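UPF0678 fatty acid-binding protein-like protein ERS007657_00996 (Mycobacterium tuberculosis, PDB 6R3W) binds heme b in a ten-stranded antiparallel beta-barrel and probably isomerises peroxynitrite to nitrate, detoxifying reactive nitrogen species. Local coordinates at residues E38-H43 and T50-T55; C78-L83 and I92-Y97; V125-R130 and Q144-G149. One frame throughout, in Å; residues are numbered along the deposited sequence. Where two conformers were deposited one is given.

Contact 1. Residues E38-H43 and T50-T55; sequences EVVFAH and TYTQQT. With HEM (protoporphyrin IX containing Fe), chain B.
Y51 CG stands anti to the backbone N (chi1 166°) and F41 CG anti to the carbonyl carbon (chi1 -73°), and from these positions the two rings meet. Y51 CD1 lies over one face of the F41 ring, displaced toward the rim and 3.4 Å from F41 CE1. With the ring planes inclined at 34°, the pair is neither a parallel stack nor a T-shape. V39 CG1 lies at the edge of the Y51 ring, 3.6 Å from Y51 CE1. These side chains share the barrel-inward face with Q53. On the other face A42 CB rests 3.4 Å from T50 OG1. Water follows the strands there: one molecule donates to V40 O and pairs with T50 OG1 at 2.9 Å, and a second donates to E38 O. Between the two faces six backbone hydrogen bonds join the strands in a regular antiparallel ladder, from E38 and Q54 to A42 and T50; the T50 N to A42 O bond is 2.8 Å long. T55 CG2 reaches the heme vinyl atom CBB at 3.5 Å. The hairpin of strands 33-42 and 48-57 is flanked by strand 17-25, where F41 packs on W19, and by strand 63-73, where E67 takes the Y51 hydroxyl in a hydrogen bond.

Contact 2. Residues C78-L83 and I92-Y97; sequences CVELVL and IEVGTY
V79 and G95 form a hydrogen-bonded antiparallel pair in which each backbone N-H is taken by the other's carbonyl. V79 N gives to G95 O at 3.0 Å, and G95 N gives in return to V79 O. L81 and E93 repeat the exchange with two bonds, L81 N to E93 O and E93 N to L81 O, both 2.8 Å. The same four oxygens also receive CA-H contacts from C78, V94, E80 and I92, the shortest being I92 CA to L81 O at 3.2 Å. V79 CG2 sits against the G95 backbone, 3.6 Å from G95 C. The other branch, V79 CG1, meets Y97 CD2 at 3.7 Å, and the tyrosine ring also comes close to C78 N. Polar ends find partners beyond the pair: the Y97 hydroxyl bonds to G77 N, E80 OE1 makes a salt bridge with R72, and OE2 of the buried E93 makes one with R130. That carboxylate oxygen also lies near E91, so the arginine probably offsets like charges. C78 SG is joined to C74 in a disulfide bridging the turn before strand 78-85. Such up-and-down pairing of sequential strands is characteristic of the nitrobindin beta-barrel of the calycin clan.

Contact 3. Residues V125-R130 and Q144-G149; sequences VTALDR and QMRAVG. With HEM (protoporphyrin IX containing Fe), chain B.
V125-R130 and Q144-A147 run antiparallel at 162°, and a classic beta bulge at T126 and A127, both facing R146, shifts the register by one residue. At the bulge R146 O accepts two backbone bonds, from T126 N at 2.9 Å and from A127 N at 3.2 Å, while R146 N returns one to A127 O. The R146 side chain folds back over this site. Its chain bends at chi3 (70°), which places NE beside T126, and NE gives T126 OG1 an almost straight bond of 2.9 Å (171°) in the guanidinium plane. A127 CB lies over the centre of one guanidinium face, 3.5 Å from R146 CZ, so the flat group is held both at an edge and across a face. Farther along, in the Q144 conformer given, a water donates to D129 OD2 and Q144 OE1; beyond the pair, D129 OD2 is salt-bridged to R111, D129 OD1 hydrogen-bonded to S109 OG, and Q144 NE2 to D154 OD1.

On the heme-facing side L128 and M145 lie alongside each other, pointing the same way, with L128 CD2 3.8 Å from M145 CG. M145 SD touches the porphyrin at CHD, 3.3 Å away, and its CE lies near C1D. V125 CG2 packs both on A147 CB and, at 3.7 Å, on the heme methyl CMD, while L128 CD1 meets the vinyl atom CBC. M145 also lies close to H155, the predicted axial ligand of the iron. Charged and hydroxyl groups thus bind one another around the bulge, whereas V125, L128, M145 and A147 offer apolar carbon and a thioether, consistent with a pocket for a largely hydrophobic macrocycle; R130, salt-bridged to E67 and E91, is the charged exception.

All three contacts are antiparallel hairpins of one closed barrel, each partly buried: most inward residues are buried, most outward ones partly exposed or exposed. Contacts 1 and 3 lie on opposite sides of the chain's centre and both touch the heme; contact 1 reaches it through its 50-55 end, whereas contact 3 lines the pocket from both segments. Contact 2, without heme contact, touches each of the others: L83 packs on Y51 of contact 1, and an ionic pair joins it to contact 3. Inside, chemistry runs from aromatic packing in contact 1, through that glutamate-arginine pair shared by contacts 2 and 3, to the thioether and aliphatic groups contact 3 turns to the heme.

Contact 1. Residues E38-H43 and T50-T55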
loop_
_atom_site.group_PDB
_atom_site.type_symbol
_atom_site.label_atom_id
_atom_site.label_comp_id
_atom_site.label_asym_id
_atom_site.label_seq_id
_atom_site.Cartn_x
_atom_site.Cartn_y
_atom_site.Cartn_z
ATOM N N GLU A 38 0.855 11.087 1.976
ATOM C CA GLU A 38 -0.584 11.367 2.065
ATOM C C GLU A 38 -1.321 10.245 1.338
ATOM O O GLU A 38 -0.987 9.972 0.164
ATOM C CB GLU A 38 -0.917 12.719 1.431
ATOM C CG GLU A 38 -0.209 13.896 2.065
ATOM C CD GLU A 38 -1.068 14.680 3.040
ATOM O OE1 GLU A 38 -2.277 14.380 3.132
ATOM O OE2 GLU A 38 -0.513 15.554 3.745
ATOM N N VAL A 39 -2.329 9.675 1.993
ATOM C CA VAL A 39 -3.159 8.585 1.441
ATOM C C VAL A 39 -4.632 8.961 1.567
ATOM O O VAL A 39 -5.023 9.563 2.581
ATOM C CB VAL A 39 -2.846 7.282 2.172
ATOM C CG1 VAL A 39 -3.987 6.295 2.080
ATOM C CG2 VAL A 39 -1.531 6.694 1.685
ATOM N N VAL A 40 -5.410 8.608 0.568
ATOM C CA VAL A 40 -6.886 8.705 0.665
ATOM C C VAL A 40 -7.486 7.360 0.304
ATOM O O VAL A 40 -7.172 6.830 -0.771
ATOM C CB VAL A 40 -7.458 9.823 -0.221
ATOM C CG1 VAL A 40 -8.966 9.873 -0.101
ATOM C CG2 VAL A 40 -6.855 11.175 0.095
ATOM N N PHE A 41 -8.382 6.869 1.152
ATOM C CA PHE A 41 -9.275 5.737 0.846
ATOM C C PHE A 41 -10.698 6.256 0.730
ATOM O O PHE A 41 -11.134 7.017 1.622
ATOM C CB PHE A 41 -9.232 4.681 1.941
ATOM C CG PHE A 41 -7.985 3.846 1.982
ATOM C CD1 PHE A 41 -7.819 2.779 1.116
ATOM C CD2 PHE A 41 -7.024 4.053 2.965
ATOM C CE1 PHE A 41 -6.693 1.966 1.200
ATOM C CE2 PHE A 41 -5.899 3.246 3.037
ATOM C CZ PHE A 41 -5.754 2.184 2.180
ATOM N N ALA A 42 -11.388 5.875 -0.333
ATOM C CA ALA A 42 -12.788 6.263 -0.551
ATOM C C ALA A 42 -13.522 5.099 -1.233
ATOM O O ALA A 42 -12.939 4.026 -1.380
ATOM C CB ALA A 42 -12.843 7.530 -1.355
ATOM N N HIS A 43 -14.770 5.290 -1.636
ATOM C CA HIS A 43 -15.534 4.229 -2.323
ATOM C C HIS A 43 -16.659 4.833 -3.150
ATOM O O HIS A 43 -16.988 6.010 -2.943
ATOM C CB HIS A 43 -16.038 3.196 -1.303
ATOM C CG HIS A 43 -17.225 3.664 -0.539
ATOM N ND1 HIS A 43 -18.512 3.382 -0.931
ATOM C CD2 HIS A 43 -17.321 4.462 0.554
ATOM C CE1 HIS A 43 -19.345 3.929 -0.072
ATOM N NE2 HIS A 43 -18.640 4.656 0.807
ATOM N N THR A 50 -11.365 2.835 -3.351
ATOM C CA THR A 50 -10.382 3.579 -4.137
ATOM C C THR A 50 -9.243 3.969 -3.210
ATOM O O THR A 50 -9.484 4.243 -2.016
ATOM C CB THR A 50 -11.008 4.789 -4.828
ATOM O OG1 THR A 50 -11.442 5.715 -3.819
ATOM C CG2 THR A 50 -12.178 4.403 -5.697
ATOM N N TYR A 51 -8.041 4.049 -3.756
ATOM C CA TYR A 51 -6.821 4.300 -2.974
ATOM C C TYR A 51 -5.858 5.129 -3.793
ATOM O O TYR A 51 -5.549 4.762 -4.932
ATOM C CB TYR A 51 -6.184 2.986 -2.551
ATOM C CG TYR A 51 -4.764 3.082 -2.043
ATOM C CD1 TYR A 51 -4.451 3.639 -0.811
ATOM C CD2 TYR A 51 -3.714 2.713 -2.860
ATOM C CE1 TYR A 51 -3.139 3.746 -0.390
ATOM C CE2 TYR A 51 -2.400 2.785 -2.440
ATOM C CZ TYR A 51 -2.110 3.298 -1.197
ATOM O OH TYR A 51 -0.806 3.414 -0.781
ATOM N N THR A 52 -5.340 6.189 -3.189
ATOM C CA THR A 52 -4.250 6.964 -3.787
ATOM C C THR A 52 -3.224 7.323 -2.724
ATOM O O THR A 52 -3.626 7.629 -1.600
ATOM C CB THR A 52 -4.779 8.197 -4.498
ATOM O OG1 THR A 52 -5.493 8.948 -3.511
ATOM C CG2 THR A 52 -5.649 7.841 -5.687
ATOM N N GLN A 53 -1.982 7.387 -3.147
ATOM C CA GLN A 53 -0.824 7.741 -2.323
ATOM C C GLN A 53 -0.033 8.795 -3.074
ATOM O O GLN A 53 0.252 8.581 -4.267
ATOM C CB GLN A 53 0.050 6.509 -2.052
ATOM C CG GLN A 53 1.324 6.821 -1.265
ATOM C CD GLN A 53 2.429 5.840 -1.547
ATOM O OE1 GLN A 53 2.807 5.041 -0.690
ATOM N NE2 GLN A 53 3.000 5.923 -2.740
ATOM N N GLN A 54 0.422 9.821 -2.373
ATOM C CA GLN A 54 1.488 10.720 -2.864
ATOM C C GLN A 54 2.550 10.836 -1.788
ATOM O O GLN A 54 2.213 11.058 -0.630
ATOM C CB GLN A 54 0.960 12.091 -3.268
ATOM C CG GLN A 54 2.036 12.984 -3.907
ATOM C CD GLN A 54 2.587 12.453 -5.218
ATOM O OE1 GLN A 54 1.879 12.387 -6.233
ATOM N NE2 GLN A 54 3.902 12.241 -5.252
ATOM N N THR A 55 3.810 10.752 -2.180
ATOM C CA THR A 55 4.921 10.940 -1.230
ATOM C C THR A 55 5.832 12.044 -1.724
ATOM O O THR A 55 5.868 12.303 -2.955
ATOM C CB THR A 55 5.704 9.648 -0.989
ATOM O OG1 THR A 55 6.479 9.329 -2.151
ATOM C CG2 THR A 55 4.791 8.503 -0.596
HETATM C CHA HEM B . 14.474 3.113 -5.422
HETATM C CHB HEM B . 11.543 5.899 -2.830
HETATM C CHC HEM B . 7.909 2.711 -3.436
HETATM C CHD HEM B . 10.748 0.168 -6.455
HETATM C C1A HEM B . 13.974 4.142 -4.666
HETATM C C2A HEM B . 14.706 5.334 -4.337
HETATM C C3A HEM B . 13.871 6.112 -3.617
HETATM C C4A HEM B . 12.644 5.412 -3.484
HETATM C CMA HEM B . 14.161 7.489 -3.086
HETATM C CAA HEM B . 16.129 5.647 -4.737
HETATM C CBA HEM B . 16.170 6.754 -5.784
HETATM C CGA HEM B . 15.469 6.320 -7.026
HETATM O O1A HEM B . 14.500 6.986 -7.448
HETATM O O2A HEM B . 15.880 5.328 -7.661
HETATM C C1B HEM B . 10.306 5.234 -2.726
HETATM C C2B HEM B . 9.177 5.771 -2.035
HETATM C C3B HEM B . 8.147 4.855 -2.162
HETATM C C4B HEM B . 8.675 3.778 -3.011
HETATM C CMB HEM B . 9.126 7.093 -1.305
HETATM C CAB HEM B . 6.783 4.861 -1.588
HETATM C CBB HEM B . 6.519 5.430 -0.429
HETATM C C1C HEM B . 8.357 1.758 -4.354
HETATM C C2C HEM B . 7.579 0.704 -4.881
HETATM C C3C HEM B . 8.362 0.035 -5.784
HETATM C C4C HEM B . 9.674 0.625 -5.729
HETATM C CMC HEM B . 6.164 0.425 -4.492
HETATM C CAC HEM B . 7.995 -1.059 -6.710
HETATM C CBC HEM B . 6.852 -1.046 -7.406
HETATM C C1D HEM B . 12.013 0.733 -6.364
HETATM C C2D HEM B . 13.168 0.232 -7.123
HETATM C C3D HEM B . 14.188 1.047 -6.848
HETATM C C4D HEM B . 13.683 2.054 -5.891
HETATM C CMD HEM B . 13.170 -0.920 -8.089
HETATM C CAD HEM B . 15.422 1.174 -7.696
HETATM C CBD HEM B . 16.523 0.401 -7.132
HETATM C CGD HEM B . 17.745 0.497 -8.051
HETATM O O1D HEM B . 17.932 1.314 -9.014
HETATM O O2D HEM B . 18.564 -0.283 -7.831
HETATM N NA HEM B . 12.694 4.237 -4.141
HETATM N NB HEM B . 9.961 4.061 -3.291
HETATM N NC HEM B . 9.634 1.677 -4.844
HETATM N ND HEM B . 12.362 1.845 -5.639
HETATM FE FE HEM B . 11.224 2.896 -4.441
HETATM O O HOH W 1 -3.224 10.646 -1.880
HETATM O O HOH W 2 -9.190 7.248 -2.884
HETATM O O HOH W 3 10.593 4.060 -6.132
#

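Contact 2. Residues C78-L83 and I92-Y97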
loop_
_atom_site.group_PDB
_atom_site.type_symbol
_atom_site.label_atom_id
_atom_site.label_comp_id
_atom_site.label_asym_id
_atom_site.label_seq_id
_atom_site.Cartn_x
_atom_site.Cartn_y
_atom_site.Cartn_z
ATOM N N CYS A 78 -10.785 -11.605 2.405
ATOM C CA CYS A 78 -9.885 -11.712 1.232
ATOM C C CYS A 78 -9.722 -10.329 0.611
ATOM O O CYS A 78 -10.743 -9.622 0.452
ATOM C CB CYS A 78 -10.502 -12.690 0.238
ATOM S SG CYS A 78 -9.565 -12.974 -1.286
ATOM N N VAL A 79 -8.508 -9.978 0.205
ATOM C CA VAL A 79 -8.251 -8.700 -0.492
ATOM C C VAL A 79 -7.423 -8.945 -1.750
ATOM O O VAL A 79 -6.490 -9.758 -1.748
ATOM C CB VAL A 79 -7.591 -7.644 0.417
ATOM C CG1 VAL A 79 -8.627 -6.897 1.234
ATOM C CG2 VAL A 79 -6.531 -8.227 1.332
ATOM N N GLU A 80 -7.705 -8.130 -2.752
ATOM C CA GLU A 80 -6.877 -7.928 -3.960
ATOM C C GLU A 80 -6.569 -6.429 -4.038
ATOM O O GLU A 80 -7.507 -5.635 -4.209
ATOM C CB GLU A 80 -7.586 -8.425 -5.232
ATOM C CG GLU A 80 -7.850 -9.920 -5.259
ATOM C CD GLU A 80 -8.933 -10.349 -6.214
ATOM O OE1 GLU A 80 -9.594 -9.476 -6.783
ATOM O OE2 GLU A 80 -9.081 -11.587 -6.428
ATOM N N LEU A 81 -5.288 -6.062 -3.952
ATOM C CA LEU A 81 -4.805 -4.668 -4.083
ATOM C C LEU A 81 -4.236 -4.509 -5.485
ATOM O O LEU A 81 -3.328 -5.248 -5.853
ATOM C CB LEU A 81 -3.748 -4.381 -3.016
ATOM C CG LEU A 81 -3.109 -2.995 -3.066
ATOM C CD1 LEU A 81 -4.137 -1.889 -2.800
ATOM C CD2 LEU A 81 -1.974 -2.913 -2.058
ATOM N N VAL A 82 -4.833 -3.612 -6.251
ATOM C CA VAL A 82 -4.581 -3.458 -7.692
ATOM C C VAL A 82 -4.030 -2.059 -7.931
ATOM O O VAL A 82 -4.761 -1.098 -7.663
ATOM C CB VAL A 82 -5.888 -3.676 -8.463
ATOM C CG1 VAL A 82 -5.671 -3.610 -9.961
ATOM C CG2 VAL A 82 -6.571 -4.982 -8.087
ATOM N N LEU A 83 -2.774 -1.945 -8.346
ATOM C CA LEU A 83 -2.085 -0.628 -8.354
ATOM C C LEU A 83 -1.332 -0.385 -9.654
ATOM O O LEU A 83 -0.726 -1.298 -10.227
ATOM C CB LEU A 83 -1.089 -0.526 -7.207
ATOM C CG LEU A 83 -1.662 -0.556 -5.795
ATOM C CD1 LEU A 83 -0.524 -0.553 -4.793
ATOM C CD2 LEU A 83 -2.620 0.598 -5.558
ATOM N N ILE A 92 -0.458 -6.443 -8.558
ATOM C CA ILE A 92 -1.622 -7.035 -7.878
ATOM C C ILE A 92 -1.116 -7.819 -6.689
ATOM O O ILE A 92 -0.333 -8.776 -6.879
ATOM C CB ILE A 92 -2.472 -7.898 -8.800
ATOM C CG1 ILE A 92 -2.930 -7.120 -10.030
ATOM C CG2 ILE A 92 -3.641 -8.460 -8.005
ATOM C CD1 ILE A 92 -3.764 -7.939 -11.011
ATOM N N GLU A 93 -1.482 -7.386 -5.487
ATOM C CA GLU A 93 -1.151 -8.156 -4.284
ATOM C C GLU A 93 -2.415 -8.811 -3.775
ATOM O O GLU A 93 -3.498 -8.194 -3.832
ATOM C CB GLU A 93 -0.593 -7.262 -3.195
ATOM C CG GLU A 93 0.695 -6.580 -3.562
ATOM C CD GLU A 93 1.580 -6.240 -2.384
ATOM O OE1 GLU A 93 1.415 -6.891 -1.303
ATOM O OE2 GLU A 93 2.546 -5.466 -2.611
ATOM N N VAL A 94 -2.311 -10.046 -3.340
ATOM C CA VAL A 94 -3.463 -10.818 -2.847
ATOM C C VAL A 94 -3.189 -11.174 -1.397
ATOM O O VAL A 94 -2.044 -11.470 -1.049
ATOM C CB VAL A 94 -3.701 -12.042 -3.735
ATOM C CG1 VAL A 94 -4.911 -12.829 -3.278
ATOM C CG2 VAL A 94 -3.838 -11.652 -5.195
ATOM N N GLY A 95 -4.225 -11.212 -0.580
ATOM C CA GLY A 95 -4.035 -11.682 0.796
ATOM C C GLY A 95 -5.290 -11.642 1.604
ATOM O O GLY A 95 -6.398 -11.864 1.060
ATOM N N THR A 96 -5.121 -11.423 2.896
ATOM C CA THR A 96 -6.175 -11.611 3.895
ATOM C C THR A 96 -6.129 -10.480 4.910
ATOM O O THR A 96 -5.130 -9.765 5.005
ATOM C CB THR A 96 -6.049 -12.978 4.567
ATOM O OG1 THR A 96 -4.800 -13.037 5.255
ATOM C CG2 THR A 96 -6.157 -14.113 3.580
ATOM N N TYR A 97 -7.163 -10.404 5.712
ATOM C CA TYR A 97 -7.159 -9.502 6.868
ATOM C C TYR A 97 -7.958 -10.099 8.011
ATOM O O TYR A 97 -8.763 -11.027 7.818
ATOM C CB TYR A 97 -7.685 -8.125 6.488
ATOM C CG TYR A 97 -9.097 -8.127 5.972
ATOM C CD1 TYR A 97 -10.179 -8.055 6.838
ATOM C CD2 TYR A 97 -9.350 -8.219 4.619
ATOM C CE1 TYR A 97 -11.478 -8.064 6.365
ATOM C CE2 TYR A 97 -10.638 -8.170 4.127
ATOM C CZ TYR A 97 -11.713 -8.123 5.005
ATOM O OH TYR A 97 -12.989 -8.191 4.517
#

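Contact 3. Residues V125-R130 and Q144-G149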
loop_
_atom_site.group_PDB
_atom_site.type_symbol
_atom_site.label_atom_id
_atom_site.label_comp_id
_atom_site.label_asym_id
_atom_site.label_seq_id
_atom_site.Cartn_x
_atom_site.Cartn_y
_atom_site.Cartn_z
ATOM N N VAL A 125 11.442 -5.310 -10.982
ATOM C CA VAL A 125 10.780 -5.708 -9.717
ATOM C C VAL A 125 10.059 -7.029 -9.962
ATOM O O VAL A 125 9.313 -7.129 -10.963
ATOM C CB VAL A 125 9.812 -4.619 -9.263
ATOM C CG1 VAL A 125 9.107 -5.033 -7.995
ATOM C CG2 VAL A 125 10.518 -3.284 -9.084
ATOM N N THR A 126 10.264 -8.006 -9.093
ATOM C CA THR A 126 9.634 -9.321 -9.269
ATOM C C THR A 126 8.714 -9.716 -8.123
ATOM O O THR A 126 7.920 -10.615 -8.334
ATOM C CB THR A 126 10.665 -10.413 -9.549
ATOM O OG1 THR A 126 11.523 -10.582 -8.424
ATOM C CG2 THR A 126 11.467 -10.133 -10.798
ATOM N N ALA A 127 8.847 -9.130 -6.933
ATOM C CA ALA A 127 7.853 -9.405 -5.869
ATOM C C ALA A 127 7.714 -8.207 -4.949
ATOM O O ALA A 127 8.715 -7.519 -4.679
ATOM C CB ALA A 127 8.193 -10.654 -5.086
ATOM N N LEU A 128 6.508 -8.042 -4.415
ATOM C CA LEU A 128 6.189 -7.037 -3.384
ATOM C C LEU A 128 5.288 -7.667 -2.339
ATOM O O LEU A 128 4.315 -8.348 -2.721
ATOM C CB LEU A 128 5.501 -5.837 -4.033
ATOM C CG LEU A 128 6.365 -5.054 -5.010
ATOM C CD1 LEU A 128 5.514 -4.188 -5.927
ATOM C CD2 LEU A 128 7.407 -4.226 -4.288
ATOM N N ASP A 129 5.628 -7.453 -1.078
ATOM C CA ASP A 129 4.810 -7.870 0.071
ATOM C C ASP A 129 4.462 -6.627 0.880
ATOM O O ASP A 129 5.346 -5.777 1.089
ATOM C CB ASP A 129 5.561 -8.826 1.003
ATOM C CG ASP A 129 5.843 -10.234 0.494
ATOM O OD1 ASP A 129 5.731 -10.487 -0.716
ATOM O OD2 ASP A 129 6.257 -11.060 1.343
ATOM N N ARG A 130 3.225 -6.529 1.319
ATOM C CA ARG A 130 2.756 -5.432 2.194
ATOM C C ARG A 130 2.121 -6.001 3.466
ATOM O O ARG A 130 1.272 -6.905 3.380
ATOM C CB ARG A 130 1.765 -4.555 1.438
ATOM C CG ARG A 130 2.397 -3.726 0.325
ATOM C CD ARG A 130 1.340 -3.023 -0.494
ATOM N NE ARG A 130 1.878 -2.455 -1.716
ATOM C CZ ARG A 130 1.927 -1.166 -2.010
ATOM N NH1 ARG A 130 1.506 -0.241 -1.152
ATOM N NH2 ARG A 130 2.431 -0.790 -3.160
ATOM N N GLN A 144 8.035 -4.996 1.644
ATOM C CA GLN A 144 9.244 -5.721 1.215
ATOM C C GLN A 144 9.230 -5.899 -0.305
ATOM O O GLN A 144 8.139 -6.006 -0.909
ATOM C CB GLN A 144 9.369 -7.049 1.950
ATOM C CG GLN A 144 9.492 -6.886 3.449
ATOM C CD GLN A 144 10.121 -8.096 4.080
ATOM O OE1 GLN A 144 9.754 -9.238 3.782
ATOM N NE2 GLN A 144 11.037 -7.857 5.008
ATOM N N MET A 145 10.402 -5.886 -0.889
ATOM C CA MET A 145 10.576 -5.924 -2.347
ATOM C C MET A 145 11.671 -6.925 -2.707
ATOM O O MET A 145 12.701 -6.952 -2.045
ATOM C CB MET A 145 10.939 -4.536 -2.852
ATOM C CG MET A 145 11.176 -4.472 -4.333
ATOM S SD MET A 145 11.224 -2.778 -4.956
ATOM C CE MET A 145 12.742 -2.164 -4.217
ATOM N N ARG A 146 11.447 -7.679 -3.770
ATOM C CA ARG A 146 12.446 -8.497 -4.481
ATOM C C ARG A 146 12.645 -7.852 -5.845
ATOM O O ARG A 146 11.663 -7.725 -6.590
ATOM C CB ARG A 146 11.942 -9.936 -4.615
ATOM C CG ARG A 146 12.949 -10.920 -5.190
ATOM C CD ARG A 146 12.375 -12.341 -5.270
ATOM N NE ARG A 146 11.332 -12.455 -6.284
ATOM C CZ ARG A 146 10.269 -13.279 -6.219
ATOM N NH1 ARG A 146 9.981 -13.946 -5.115
ATOM N NH2 ARG A 146 9.464 -13.395 -7.264
ATOM N N ALA A 147 13.835 -7.357 -6.118
ATOM C CA ALA A 147 14.070 -6.523 -7.302
ATOM C C ALA A 147 15.567 -6.421 -7.570
ATOM O O ALA A 147 16.342 -6.538 -6.624
ATOM C CB ALA A 147 13.486 -5.141 -7.117
ATOM N N VAL A 148 15.909 -6.159 -8.822
ATOM C CA VAL A 148 17.259 -5.720 -9.272
ATOM C C VAL A 148 18.327 -6.597 -8.577
ATOM O O VAL A 148 19.360 -6.072 -8.082
ATOM C CB VAL A 148 17.464 -4.201 -9.078
ATOM C CG1 VAL A 148 16.541 -3.404 -9.994
ATOM C CG2 VAL A 148 17.307 -3.748 -7.631
ATOM N N GLY A 149 18.124 -7.918 -8.604
ATOM C CA GLY A 149 19.130 -8.891 -8.186
ATOM C C GLY A 149 19.153 -9.142 -6.699
ATOM O O GLY A 149 19.993 -9.936 -6.257
HETATM C CHA HEM B . 14.474 3.113 -5.422
HETATM C CHB HEM B . 11.543 5.899 -2.830
HETATM C CHC HEM B . 7.909 2.711 -3.436
HETATM C CHD HEM B . 10.748 0.168 -6.455
HETATM C C1A HEM B . 13.974 4.142 -4.666
HETATM C C2A HEM B . 14.706 5.334 -4.337
HETATM C C3A HEM B . 13.871 6.112 -3.617
HETATM C C4A HEM B . 12.644 5.412 -3.484
HETATM C CMA HEM B . 14.161 7.489 -3.086
HETATM C CAA HEM B . 16.129 5.647 -4.737
HETATM C CBA HEM B . 16.170 6.754 -5.784
HETATM C CGA HEM B . 15.469 6.320 -7.026
HETATM O O1A HEM B . 14.500 6.986 -7.448
HETATM O O2A HEM B . 15.880 5.328 -7.661
HETATM C C1B HEM B . 10.306 5.234 -2.726
HETATM C C2B HEM B . 9.177 5.771 -2.035
HETATM C C3B HEM B . 8.147 4.855 -2.162
HETATM C C4B HEM B . 8.675 3.778 -3.011
HETATM C CMB HEM B . 9.126 7.093 -1.305
HETATM C CAB HEM B . 6.783 4.861 -1.588
HETATM C CBB HEM B . 6.519 5.430 -0.429
HETATM C C1C HEM B . 8.357 1.758 -4.354
HETATM C C2C HEM B . 7.579 0.704 -4.881
HETATM C C3C HEM B . 8.362 0.035 -5.784
HETATM C C4C HEM B . 9.674 0.625 -5.729
HETATM C CMC HEM B . 6.164 0.425 -4.492
HETATM C CAC HEM B . 7.995 -1.059 -6.710
HETATM C CBC HEM B . 6.852 -1.046 -7.406
HETATM C C1D HEM B . 12.013 0.733 -6.364
HETATM C C2D HEM B . 13.168 0.232 -7.123
HETATM C C3D HEM B . 14.188 1.047 -6.848
HETATM C C4D HEM B . 13.683 2.054 -5.891
HETATM C CMD HEM B . 13.170 -0.920 -8.089
HETATM C CAD HEM B . 15.422 1.174 -7.696
HETATM C CBD HEM B . 16.523 0.401 -7.132
HETATM C CGD HEM B . 17.745 0.497 -8.051
HETATM O O1D HEM B . 17.932 1.314 -9.014
HETATM O O2D HEM B . 18.564 -0.283 -7.831
HETATM N NA HEM B . 12.694 4.237 -4.141
HETATM N NB HEM B . 9.961 4.061 -3.291
HETATM N NC HEM B . 9.634 1.677 -4.844
HETATM N ND HEM B . 12.362 1.845 -5.639
HETATM FE FE HEM B . 11.224 2.896 -4.441
HETATM O O HOH W 4 7.336 -10.240 3.593
HETATM O O HOH W 3 10.593 4.060 -6.132
#